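Local coordinates for probable tRNA pseudouridine synthase D (Methanosarcina mazei, PDB 1Z2Z), which probably converts uridine 13 of transfer RNAs to pseudouridine, as a member of the TruD family of pseudouridine synthases, at residues A[48-53]-A[103-108]; A[282-287]-A[358-363]. One frame throughout, in Å; residues are numbered along the deposited sequence.

Interaction 1: residues A[48-53]-A[103-108]; sequences KYLIVE and SEIEKI
Strand residues L50 and V52 face I105 of the short, weakly bonded helix 102-105. The two backbones stay well apart, coming closest at V52 and I105 with 8.8 Å from CA to CA, so the contact is made by side chains alone. L50 and V52 lie two apart on an extended strand and therefore project from the same side of it, while I51 between them points the opposite way.

One methyl carries the whole contact: CD1 of I105 sits against two neighbouring strand methyls, L50 CD1 and V52 CG2, and meets each tip to tip. It lies 3.2 Å from L50 CD1 and 3.4 Å from V52 CG2, with L50 CG behind at 4.0 Å. I105 holds CG1 between its backbone N and carbonyl carbon (chi1 46°) and keeps the chain extended beyond it (chi2 -170°), which carries CD1 out to the strand. All three residues are buried, and the contact is purely apolar and small, 98 Å² over both sides.

Strand 49-57 runs antiparallel between strands 90-98 and 113-121 of the large mixed sheet, its L50 pairing through the backbone with I97. The helix belongs to the connection between those two flanking strands and packs over the sheet face: I105 also touches V117, while L50 reaches R120 and V52 reaches L115, all three on strand 113-121.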
loop_
_atom_site.group_PDB
_atom_site.type_symbol
_atom_site.label_atom_id
_atom_site.label_comp_id
_atom_site.label_asym_id
_atom_site.label_seq_id
_atom_site.Cartn_x
_atom_site.Cartn_y
_atom_site.Cartn_z
ATOM N N LYS A 48 15.936 -22.885 -19.439
ATOM C CA LYS A 48 15.295 -22.305 -20.612
ATOM C C LYS A 48 14.791 -20.892 -20.360
ATOM O O LYS A 48 13.997 -20.368 -21.129
ATOM C CB LYS A 48 14.137 -23.199 -21.073
ATOM C CG LYS A 48 12.957 -23.261 -20.095
ATOM C CD LYS A 48 12.155 -24.561 -20.233
ATOM C CE LYS A 48 11.048 -24.673 -19.173
ATOM N NZ LYS A 48 9.812 -23.890 -19.468
ATOM N N TYR A 49 15.268 -20.278 -19.285
ATOM C CA TYR A 49 14.875 -18.925 -18.921
ATOM C C TYR A 49 16.116 -18.028 -18.809
ATOM O O TYR A 49 17.074 -18.335 -18.087
ATOM C CB TYR A 49 14.091 -18.958 -17.596
ATOM C CG TYR A 49 12.623 -19.326 -17.744
ATOM C CD1 TYR A 49 11.742 -18.457 -18.373
ATOM C CD2 TYR A 49 12.116 -20.543 -17.272
ATOM C CE1 TYR A 49 10.400 -18.778 -18.538
ATOM C CE2 TYR A 49 10.758 -20.875 -17.432
ATOM C CZ TYR A 49 9.911 -19.985 -18.070
ATOM O OH TYR A 49 8.577 -20.267 -18.288
ATOM N N LEU A 50 16.100 -16.927 -19.552
ATOM C CA LEU A 50 17.219 -15.990 -19.554
ATOM C C LEU A 50 16.907 -14.919 -18.523
ATOM O O LEU A 50 15.844 -14.308 -18.570
ATOM C CB LEU A 50 17.380 -15.384 -20.957
ATOM C CG LEU A 50 18.705 -14.691 -21.291
ATOM C CD1 LEU A 50 18.801 -13.443 -20.483
ATOM C CD2 LEU A 50 19.882 -15.603 -21.003
ATOM N N ILE A 51 17.820 -14.697 -17.589
ATOM C CA ILE A 51 17.575 -13.705 -16.545
ATOM C C ILE A 51 18.362 -12.416 -16.745
ATOM O O ILE A 51 19.606 -12.394 -16.716
ATOM C CB ILE A 51 17.901 -14.240 -15.129
ATOM C CG1 ILE A 51 17.415 -15.691 -14.953
ATOM C CG2 ILE A 51 17.257 -13.321 -14.121
ATOM C CD1 ILE A 51 15.940 -15.928 -15.281
ATOM N N VAL A 52 17.610 -11.335 -16.881
ATOM C CA VAL A 52 18.169 -10.023 -17.149
ATOM C C VAL A 52 17.837 -8.941 -16.143
ATOM O O VAL A 52 16.745 -8.910 -15.582
ATOM C CB VAL A 52 17.676 -9.537 -18.523
ATOM C CG1 VAL A 52 18.496 -8.352 -18.980
ATOM C CG2 VAL A 52 17.745 -10.670 -19.531
ATOM N N GLU A 53 18.786 -8.039 -15.938
ATOM C CA GLU A 53 18.586 -6.916 -15.033
ATOM C C GLU A 53 18.029 -5.807 -15.908
ATOM O O GLU A 53 18.679 -5.372 -16.853
ATOM C CB GLU A 53 19.905 -6.469 -14.432
ATOM C CG GLU A 53 19.752 -5.338 -13.464
ATOM C CD GLU A 53 21.087 -4.769 -13.050
ATOM O OE1 GLU A 53 21.438 -3.678 -13.547
ATOM O OE2 GLU A 53 21.790 -5.424 -12.247
ATOM N N SER A 103 23.078 -13.201 -26.310
ATOM C CA SER A 103 23.456 -12.423 -27.492
ATOM C C SER A 103 22.312 -11.637 -28.141
ATOM O O SER A 103 22.533 -10.567 -28.729
ATOM C CB SER A 103 24.093 -13.355 -28.523
ATOM O OG SER A 103 23.311 -14.529 -28.694
ATOM N N GLU A 104 21.094 -12.159 -28.027
ATOM C CA GLU A 104 19.930 -11.500 -28.600
ATOM C C GLU A 104 19.592 -10.212 -27.895
ATOM O O GLU A 104 19.116 -9.257 -28.515
ATOM C CB GLU A 104 18.685 -12.360 -28.487
ATOM C CG GLU A 104 18.682 -13.699 -29.148
ATOM C CD GLU A 104 17.278 -14.233 -29.181
ATOM O OE1 GLU A 104 16.391 -13.539 -29.717
ATOM O OE2 GLU A 104 17.049 -15.329 -28.654
ATOM N N ILE A 105 19.780 -10.204 -26.581
ATOM C CA ILE A 105 19.445 -9.014 -25.814
ATOM C C ILE A 105 20.577 -8.004 -25.810
ATOM O O ILE A 105 20.422 -6.884 -25.334
ATOM C CB ILE A 105 19.031 -9.371 -24.351
ATOM C CG1 ILE A 105 20.012 -10.372 -23.759
ATOM C CG2 ILE A 105 17.604 -9.894 -24.330
ATOM C CD1 ILE A 105 19.567 -10.965 -22.432
ATOM N N GLU A 106 21.709 -8.393 -26.374
ATOM C CA GLU A 106 22.848 -7.501 -26.430
ATOM C C GLU A 106 22.721 -6.594 -27.659
ATOM O O GLU A 106 23.460 -5.626 -27.796
ATOM C CB GLU A 106 24.130 -8.327 -26.497
ATOM C CG GLU A 106 25.068 -8.113 -25.311
ATOM C CD GLU A 106 25.611 -6.681 -25.247
ATOM O OE1 GLU A 106 26.595 -6.448 -24.495
ATOM O OE2 GLU A 106 25.051 -5.791 -25.946
ATOM N N LYS A 107 21.754 -6.910 -28.521
ATOM C CA LYS A 107 21.493 -6.181 -29.758
ATOM C C LYS A 107 20.233 -5.308 -29.688
ATOM O O LYS A 107 19.884 -4.612 -30.646
ATOM C CB LYS A 107 21.377 -7.179 -30.918
ATOM C CG LYS A 107 21.385 -6.536 -32.285
ATOM C CD LYS A 107 21.641 -7.514 -33.428
ATOM C CE LYS A 107 22.308 -6.772 -34.593
ATOM N NZ LYS A 107 23.698 -6.364 -34.229
ATOM N N ILE A 108 19.546 -5.361 -28.549
ATOM C CA ILE A 108 18.337 -4.573 -28.318
ATOM C C ILE A 108 18.777 -3.296 -27.625
ATOM O O ILE A 108 19.396 -3.334 -26.557
ATOM C CB ILE A 108 17.349 -5.312 -27.396
ATOM C CG1 ILE A 108 16.893 -6.615 -28.049
ATOM C CG2 ILE A 108 16.154 -4.438 -27.099
ATOM C CD1 ILE A 108 15.944 -7.418 -27.191
#

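Interaction 2: residues A[282-287]-A[358-363]; sequences LCRRIE and NGVLKE
R284 and E363 form a salt bridge between two helices, with R284 NH2 2.7 Å from E363 OE1. The side chains come from opposite directions, and the guanidinium and carboxylate planes are steeply turned, 75° apart, so the groups meet through one nitrogen and one oxygen rather than as a flat two-pronged pair; E363 OE2 stays 4.1 Å from R284 NH2. R284 bends at chi2 (64°) and chi3 (77°), folding its guanidinium round, while E363 runs straight beyond CG to meet it. The other terminal nitrogen, R284 NH1, makes a weak hydrogen bond of 3.5 Å to E287 OE1 in its own helix. One arginine thus stands between two glutamates, a small network in which it probably offsets the charges of both carboxylates.

The apolar part is slighter. V360 CG2 lies 4.2 Å from R284 CB and also at the edge of the guanidinium, near its plane. Were R284 cut back to an alanine, E363 would probably lose its partner across the helices, E287 its weak one, and V360 CG2 the cover on that side.

The contact joins the C-terminal turns of helices 263-287 and 352-363. V360, which is buried, extends the packing through I280 and I281, L361 adds I277, and R284 rests on I356, so the salt-bridge network lies at the solvent-facing border of an otherwise apolar helix-helix contact.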
loop_
_atom_site.group_PDB
_atom_site.type_symbol
_atom_site.label_atom_id
_atom_site.label_comp_id
_atom_site.label_asym_id
_atom_site.label_seq_id
_atom_site.Cartn_x
_atom_site.Cartn_y
_atom_site.Cartn_z
ATOM N N LEU A 282 -4.381 2.538 15.340
ATOM C CA LEU A 282 -2.956 2.817 15.387
ATOM C C LEU A 282 -2.666 4.242 15.848
ATOM O O LEU A 282 -1.637 4.506 16.483
ATOM C CB LEU A 282 -2.342 2.598 14.013
ATOM C CG LEU A 282 -0.937 2.003 14.065
ATOM C CD1 LEU A 282 -0.456 1.776 12.638
ATOM C CD2 LEU A 282 0.018 2.920 14.829
ATOM N N CYS A 283 -3.581 5.154 15.520
ATOM C CA CYS A 283 -3.469 6.569 15.872
ATOM C C CYS A 283 -3.781 6.775 17.336
ATOM O O CYS A 283 -2.973 7.316 18.094
ATOM C CB CYS A 283 -4.460 7.394 15.047
ATOM S SG CYS A 283 -4.092 7.518 13.289
ATOM N N ARG A 284 -4.982 6.353 17.712
ATOM C CA ARG A 284 -5.449 6.465 19.084
ATOM C C ARG A 284 -4.338 5.956 19.999
ATOM O O ARG A 284 -4.050 6.556 21.030
ATOM C CB ARG A 284 -6.716 5.630 19.264
ATOM C CG ARG A 284 -7.737 6.255 20.180
ATOM C CD ARG A 284 -8.256 7.567 19.613
ATOM N NE ARG A 284 -9.226 7.388 18.535
ATOM C CZ ARG A 284 -9.660 8.376 17.753
ATOM N NH1 ARG A 284 -9.202 9.610 17.930
ATOM N NH2 ARG A 284 -10.554 8.139 16.799
ATOM N N ARG A 285 -3.695 4.861 19.612
ATOM C CA ARG A 285 -2.622 4.318 20.427
ATOM C C ARG A 285 -1.405 5.233 20.435
ATOM O O ARG A 285 -0.678 5.292 21.426
ATOM C CB ARG A 285 -2.226 2.928 19.938
ATOM C CG ARG A 285 -1.171 2.251 20.798
ATOM C CD ARG A 285 -1.238 0.748 20.611
ATOM N NE ARG A 285 -0.289 0.023 21.446
ATOM C CZ ARG A 285 1.027 0.191 21.395
ATOM N NH1 ARG A 285 1.812 -0.519 22.193
ATOM N NH2 ARG A 285 1.553 1.067 20.551
ATOM N N ILE A 286 -1.174 5.933 19.328
ATOM C CA ILE A 286 -0.050 6.861 19.243
ATOM C C ILE A 286 -0.398 8.081 20.092
ATOM O O ILE A 286 0.486 8.769 20.599
ATOM C CB ILE A 286 0.224 7.323 17.784
ATOM C CG1 ILE A 286 0.737 6.142 16.954
ATOM C CG2 ILE A 286 1.251 8.456 17.774
ATOM C CD1 ILE A 286 0.899 6.431 15.461
ATOM N N GLU A 287 -1.691 8.349 20.236
ATOM C CA GLU A 287 -2.119 9.475 21.046
ATOM C C GLU A 287 -2.023 9.103 22.513
ATOM O O GLU A 287 -1.601 9.909 23.335
ATOM C CB GLU A 287 -3.555 9.869 20.722
ATOM C CG GLU A 287 -3.737 10.453 19.344
ATOM C CD GLU A 287 -5.168 10.848 19.098
ATOM O OE1 GLU A 287 -6.068 10.023 19.375
ATOM O OE2 GLU A 287 -5.397 11.976 18.625
ATOM N N ASN A 358 -10.902 -1.234 22.159
ATOM C CA ASN A 358 -12.332 -1.220 22.449
ATOM C C ASN A 358 -12.906 0.194 22.339
ATOM O O ASN A 358 -14.103 0.372 22.136
ATOM C CB ASN A 358 -12.582 -1.818 23.842
ATOM C CG ASN A 358 -12.401 -3.335 23.863
ATOM O OD1 ASN A 358 -13.235 -4.078 23.334
ATOM N ND2 ASN A 358 -11.304 -3.800 24.459
ATOM N N GLY A 359 -12.046 1.197 22.452
ATOM C CA GLY A 359 -12.510 2.565 22.344
ATOM C C GLY A 359 -12.695 3.021 20.904
ATOM O O GLY A 359 -13.305 4.062 20.642
ATOM N N VAL A 360 -12.154 2.258 19.961
ATOM C CA VAL A 360 -12.303 2.618 18.558
ATOM C C VAL A 360 -13.530 1.906 18.005
ATOM O O VAL A 360 -14.288 2.465 17.215
ATOM C CB VAL A 360 -11.061 2.223 17.725
ATOM C CG1 VAL A 360 -11.314 2.504 16.254
ATOM C CG2 VAL A 360 -9.851 3.010 18.194
ATOM N N LEU A 361 -13.729 0.666 18.432
ATOM C CA LEU A 361 -14.875 -0.100 17.975
ATOM C C LEU A 361 -16.131 0.497 18.578
ATOM O O LEU A 361 -17.207 0.400 17.997
ATOM C CB LEU A 361 -14.743 -1.548 18.421
ATOM C CG LEU A 361 -13.331 -2.110 18.251
ATOM C CD1 LEU A 361 -13.260 -3.484 18.908
ATOM C CD2 LEU A 361 -12.960 -2.178 16.778
ATOM N N LYS A 362 -15.984 1.121 19.744
ATOM C CA LYS A 362 -17.114 1.719 20.443
ATOM C C LYS A 362 -17.660 2.956 19.733
ATOM O O LYS A 362 -18.809 2.960 19.285
ATOM C CB LYS A 362 -16.712 2.077 21.878
ATOM C CG LYS A 362 -17.884 2.390 22.803
ATOM C CD LYS A 362 -17.398 2.692 24.208
ATOM C CE LYS A 362 -18.548 2.984 25.159
ATOM N NZ LYS A 362 -18.034 3.329 26.523
ATOM N N GLU A 363 -16.843 4.002 19.631
ATOM C CA GLU A 363 -17.270 5.235 18.975
ATOM C C GLU A 363 -17.692 4.974 17.534
ATOM O O GLU A 363 -18.603 5.622 17.010
ATOM C CB GLU A 363 -16.150 6.285 18.990
ATOM C CG GLU A 363 -14.926 5.941 18.151
ATOM C CD GLU A 363 -13.954 7.113 18.006
ATOM O OE1 GLU A 363 -12.834 6.914 17.476
ATOM O OE2 GLU A 363 -14.310 8.240 18.419
#

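Overall arrangement
Interaction 1 closes before interaction 2 opens along the chain, and the two lie on opposite sides of its centre, with their own centres 53 Å apart and nearest atoms about 34 Å apart. They share no helix or strand. Interaction 1 packs helix 102-105 on the large mixed sheet; interaction 2 pairs the ends of helices 263-287 and 352-363. Both belong to the part of the chain shared by TruD enzymes, and both lie away from the predicted nucleophile D86. They are thus separate pieces of local packing, one apolar and buried, the other partly charged and partly exposed, in distant regions of a single-chain enzyme.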